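Local atomic coordinates of phosphate ABC transporter, phosphate-binding protein (Clostridium perfringens, PDB entry 4Q8R), a protein that binds phosphate with high affinity and probably delivers it to the membrane permease of an ABC-type phosphate transporter. Residues A[47-52]-A[67-72]; A[133-136]-A[140-143]. All coordinates share one frame; numbering follows the deposited sequence.

Contact 1: residues A[47-52]-A[67-72]; sequences NAMEGV and KQAGLK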
loop_
_atom_site.group_PDB
_atom_site.type_symbol
_atom_site.label_atom_id
_atom_site.label_comp_id
_atom_site.label_asym_id
_atom_site.label_seq_id
_atom_site.Cartn_x
_atom_site.Cartn_y
_atom_site.Cartn_z
ATOM N N ASN A 47 -5.490 -14.202 -8.576
ATOM C CA ASN A 47 -6.884 -14.340 -8.974
ATOM C C ASN A 47 -7.141 -13.814 -10.406
ATOM O O ASN A 47 -7.903 -14.423 -11.198
ATOM C CB ASN A 47 -7.815 -13.629 -8.016
ATOM C CG ASN A 47 -8.060 -14.404 -6.745
ATOM O OD1 ASN A 47 -7.813 -15.624 -6.682
ATOM N ND2 ASN A 47 -8.593 -13.717 -5.728
ATOM N N ALA A 48 -6.477 -12.732 -10.776
ATOM C CA ALA A 48 -6.561 -12.252 -12.157
ATOM C C ALA A 48 -5.890 -13.213 -13.156
ATOM O O ALA A 48 -6.454 -13.452 -14.218
ATOM C CB ALA A 48 -5.990 -10.840 -12.281
ATOM N N MET A 49 -4.741 -13.791 -12.813
ATOM C CA MET A 49 -4.062 -14.749 -13.675
ATOM C C MET A 49 -4.954 -15.974 -13.876
ATOM O O MET A 49 -4.965 -16.586 -14.939
ATOM C CB MET A 49 -2.755 -15.239 -13.024
ATOM C CG MET A 49 -1.644 -14.193 -12.949
ATOM S SD MET A 49 -0.355 -14.677 -11.798
ATOM C CE MET A 49 0.359 -16.065 -12.724
ATOM N N GLU A 50 -5.708 -16.371 -12.861
ATOM C CA GLU A 50 -6.479 -17.604 -12.916
ATOM C C GLU A 50 -7.887 -17.401 -13.363
ATOM O O GLU A 50 -8.594 -18.379 -13.570
ATOM C CB GLU A 50 -6.445 -18.332 -11.528
ATOM C CG GLU A 50 -5.034 -18.757 -11.137
ATOM C CD GLU A 50 -4.936 -19.638 -9.881
ATOM O OE1 GLU A 50 -5.793 -19.567 -8.962
ATOM O OE2 GLU A 50 -3.965 -20.422 -9.804
ATOM N N GLY A 51 -8.324 -16.167 -13.595
ATOM C CA GLY A 51 -9.698 -15.951 -14.034
ATOM C C GLY A 51 -10.718 -15.958 -12.913
ATOM O O GLY A 51 -11.939 -15.935 -13.159
ATOM N N VAL A 52 -10.235 -15.915 -11.666
ATOM C CA VAL A 52 -11.118 -15.879 -10.508
ATOM C C VAL A 52 -11.661 -14.478 -10.311
ATOM O O VAL A 52 -12.805 -14.312 -9.918
ATOM C CB VAL A 52 -10.358 -16.317 -9.257
ATOM C CG1 VAL A 52 -11.168 -16.036 -8.016
ATOM C CG2 VAL A 52 -10.035 -17.806 -9.412
ATOM N N LYS A 67 3.277 -11.275 -15.386
ATOM C CA LYS A 67 3.125 -10.654 -16.674
ATOM C C LYS A 67 2.928 -11.667 -17.782
ATOM O O LYS A 67 2.054 -11.447 -18.645
ATOM C CB LYS A 67 4.326 -9.738 -16.941
ATOM C CG LYS A 67 4.188 -8.819 -18.137
ATOM C CD LYS A 67 3.221 -7.681 -17.863
ATOM C CE LYS A 67 2.705 -7.123 -19.177
ATOM N NZ LYS A 67 1.769 -5.995 -18.951
ATOM N N GLN A 68 3.725 -12.744 -17.730
ATOM C CA GLN A 68 3.717 -13.881 -18.642
ATOM C C GLN A 68 2.399 -14.629 -18.674
ATOM O O GLN A 68 2.091 -15.290 -19.639
ATOM C CB GLN A 68 4.859 -14.882 -18.258
ATOM C CG GLN A 68 6.159 -14.661 -18.989
ATOM C CD GLN A 68 5.998 -14.871 -20.497
ATOM O OE1 GLN A 68 5.731 -13.918 -21.248
ATOM N NE2 GLN A 68 6.121 -16.121 -20.942
ATOM N N ALA A 69 1.607 -14.540 -17.631
ATOM C CA ALA A 69 0.289 -15.138 -17.659
ATOM C C ALA A 69 -0.664 -14.364 -18.546
ATOM O O ALA A 69 -1.834 -14.731 -18.617
ATOM C CB ALA A 69 -0.290 -15.236 -16.260
ATOM N N GLY A 70 -0.188 -13.285 -19.179
ATOM C CA GLY A 70 -0.999 -12.476 -20.116
ATOM C C GLY A 70 -1.694 -11.283 -19.464
ATOM O O GLY A 70 -2.782 -10.873 -19.891
ATOM N N LEU A 71 -1.109 -10.739 -18.399
ATOM C CA LEU A 71 -1.777 -9.629 -17.704
ATOM C C LEU A 71 -1.397 -8.282 -18.260
ATOM O O LEU A 71 -0.234 -8.006 -18.444
ATOM C CB LEU A 71 -1.505 -9.652 -16.198
ATOM C CG LEU A 71 -2.083 -10.765 -15.315
ATOM C CD1 LEU A 71 -1.501 -10.592 -13.893
ATOM C CD2 LEU A 71 -3.608 -10.785 -15.313
ATOM N N LYS A 72 -2.410 -7.479 -18.612
ATOM C CA LYS A 72 -2.229 -6.075 -18.933
ATOM C C LYS A 72 -2.227 -5.306 -17.617
ATOM O O LYS A 72 -2.864 -5.711 -16.657
ATOM C CB LYS A 72 -3.390 -5.620 -19.806
ATOM C CG LYS A 72 -3.474 -6.343 -21.167
ATOM C CD LYS A 72 -2.149 -6.299 -21.944
ATOM C CE LYS A 72 -2.263 -6.804 -23.398
ATOM N NZ LYS A 72 -3.042 -5.886 -24.296
#
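M49 reaches across from the last turn of helix 41-50 and settles against A69 and L71, using both ends of its side chain. Its CG does most of the work, standing 3.7 Å from CD1 of L71 and just as close to A69 CB. Lying anti to the carbonyl carbon (chi1 -70°), CG is set within reach of both these atoms, and a bend about the CG–SD bond (chi3 69°) brings the terminal methyl back over A69, with CE 3.7 Å from A69 CB. The A69 methyl is thus touched by the M49 chain at two points, while the side chains of M49 and L71 cross at about a right angle. The second branch of L71 goes to the preceding helical residue: CD2 lies 3.9 Å from A48 CB. One leucine fork therefore spans two successive helix positions, and all the touching groups are apolar. Helix 41-50 is the connection of a beta-alpha-beta crossover between strands 34-38 and 55-58, both parallel to strand 6-10, in this periplasmic-binding-protein fold; its end at G51 is a Schellman motif, in which V52 N is 2.8 Å from N47 O. The opposing segment turns at G70, whose N is 2.9 Å from K67 O; L71 N joins it on the same face of that carbonyl, and the chain continues as strand 71-86. K67 ties the turn further, its NZ donating to L71 O at 2.9 Å in the carbonyl plane, and it also forms a salt bridge with E73, a ligand of a bound zinc ion. V211 of strand 205-213 touches both A48 and L71, and K213 of the same strand donates from its NZ to M49 O.

Contact 2: residues A[133-136]-A[140-143]; sequences DAFQ and GFKA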
loop_
_atom_site.group_PDB
_atom_site.type_symbol
_atom_site.label_atom_id
_atom_site.label_comp_id
_atom_site.label_asym_id
_atom_site.label_seq_id
_atom_site.Cartn_x
_atom_site.Cartn_y
_atom_site.Cartn_z
ATOM N N ASP A 133 6.560 -5.835 -0.229
ATOM C CA ASP A 133 7.491 -5.976 -1.316
ATOM C C ASP A 133 8.206 -4.660 -1.666
ATOM O O ASP A 133 9.430 -4.568 -1.782
ATOM C CB ASP A 133 6.779 -6.545 -2.521
ATOM C CG ASP A 133 7.682 -6.667 -3.733
ATOM O OD1 ASP A 133 7.838 -5.730 -4.543
ATOM O OD2 ASP A 133 8.228 -7.742 -3.880
ATOM N N ALA A 134 7.396 -3.607 -1.879
ATOM C CA ALA A 134 7.948 -2.315 -2.219
ATOM C C ALA A 134 8.768 -1.703 -1.109
ATOM O O ALA A 134 9.845 -1.184 -1.347
ATOM C CB ALA A 134 6.811 -1.343 -2.551
ATOM N N PHE A 135 8.287 -1.830 0.110
ATOM C CA PHE A 135 9.029 -1.335 1.261
ATOM C C PHE A 135 10.386 -1.977 1.382
ATOM O O PHE A 135 11.418 -1.305 1.539
ATOM C CB PHE A 135 8.215 -1.650 2.542
ATOM C CG PHE A 135 8.885 -1.242 3.823
ATOM C CD1 PHE A 135 8.786 0.095 4.270
ATOM C CD2 PHE A 135 9.536 -2.145 4.617
ATOM C CE1 PHE A 135 9.381 0.523 5.429
ATOM C CE2 PHE A 135 10.142 -1.732 5.820
ATOM C CZ PHE A 135 10.064 -0.405 6.238
ATOM N N GLN A 136 10.421 -3.301 1.264
ATOM C CA GLN A 136 11.701 -3.999 1.387
ATOM C C GLN A 136 12.693 -3.677 0.303
ATOM O O GLN A 136 13.878 -3.468 0.543
ATOM C CB GLN A 136 11.473 -5.518 1.492
ATOM C CG GLN A 136 10.763 -5.881 2.765
ATOM C CD GLN A 136 10.431 -7.338 2.949
ATOM O OE1 GLN A 136 10.025 -7.755 4.032
ATOM N NE2 GLN A 136 10.439 -8.097 1.853
ATOM N N GLY A 140 15.818 -1.628 1.337
ATOM C CA GLY A 140 17.001 -2.332 0.920
ATOM C C GLY A 140 17.366 -3.577 1.700
ATOM O O GLY A 140 18.527 -3.787 2.049
ATOM N N PHE A 141 16.370 -4.356 2.027
ATOM C CA PHE A 141 16.572 -5.653 2.675
ATOM C C PHE A 141 15.697 -6.711 2.035
ATOM O O PHE A 141 14.660 -6.417 1.484
ATOM C CB PHE A 141 16.438 -5.610 4.237
ATOM C CG PHE A 141 15.077 -5.363 4.743
ATOM C CD1 PHE A 141 14.525 -4.007 4.753
ATOM C CD2 PHE A 141 14.277 -6.373 5.195
ATOM C CE1 PHE A 141 13.265 -3.772 5.212
ATOM C CE2 PHE A 141 12.985 -6.130 5.645
ATOM C CZ PHE A 141 12.473 -4.800 5.666
ATOM N N LYS A 142 16.154 -7.943 2.182
ATOM C CA LYS A 142 15.455 -9.121 1.718
ATOM C C LYS A 142 14.583 -9.721 2.801
ATOM O O LYS A 142 14.820 -9.518 3.976
ATOM C CB LYS A 142 16.490 -10.134 1.163
ATOM C CG LYS A 142 17.221 -9.618 -0.090
ATOM C CD LYS A 142 16.241 -8.956 -1.094
ATOM C CE LYS A 142 16.731 -8.787 -2.544
ATOM N NZ LYS A 142 17.681 -7.658 -2.676
ATOM N N ALA A 143 13.585 -10.488 2.398
ATOM C CA ALA A 143 12.717 -11.175 3.322
ATOM C C ALA A 143 13.565 -11.973 4.309
ATOM O O ALA A 143 13.266 -11.987 5.509
ATOM C CB ALA A 143 11.741 -12.066 2.542
#
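Q136, near the end of helix 130-139, sets the start of its side chain over one face of the F141 ring, and its amide runs out past the rim. Its CB sits 3.3 Å from the F141 carbonyl O. CG comes next and makes the main contact, a CH-pi interaction 4.0 Å from the ring centroid and 30° off the ring normal. The chain runs on extended (chi2 177°), which carries CD past F141 CE2 at 3.9 Å, with the amide plane steeply inclined to the ring. At the tip, OE1 passes F141 CE2 at 3.7 Å but takes its hydrogen bond from R132 NE, while NE2 approaches A143. F135 meets the same ring from another side, its CE2 lying 3.8 Å from F141 CE1 at the ring edge and close to its plane. The backbone of Q136 closes the helix: its O accepts from G140 N at 2.8 Å and from F141 N at 3.0 Å, the two donors arriving from opposite faces of the carbonyl plane. G140, with positive phi, turns the chain out of the helix so that F141 can fold back. Two N-H groups thus satisfy one carbonyl at the helix C-terminus, and with the aliphatic part of Q136 over the ring, the glutamine can serve apolar packing and still present a polar end to R132.

The centres of contacts 1 and 2 are 24 Å apart, their nearest atoms about 13 Å, and they do not touch. Strand 71-86 connects them: its first residues lie in contact 1, while I81 and L83 farther along it pack against A134 and F135 of the 133-136 segment. Contact 1 stands 20 Å from the centre of the chain and contact 2 only 13 Å. The L71 side chain is about 9 Å from a bound zinc ion; D61 and E73 form one zinc site. In relatives phosphate is held in a cleft between two lobes, and the contacts probably belong to different lobes; the D133 side chain touches R60, a contact that may lie between the lobes.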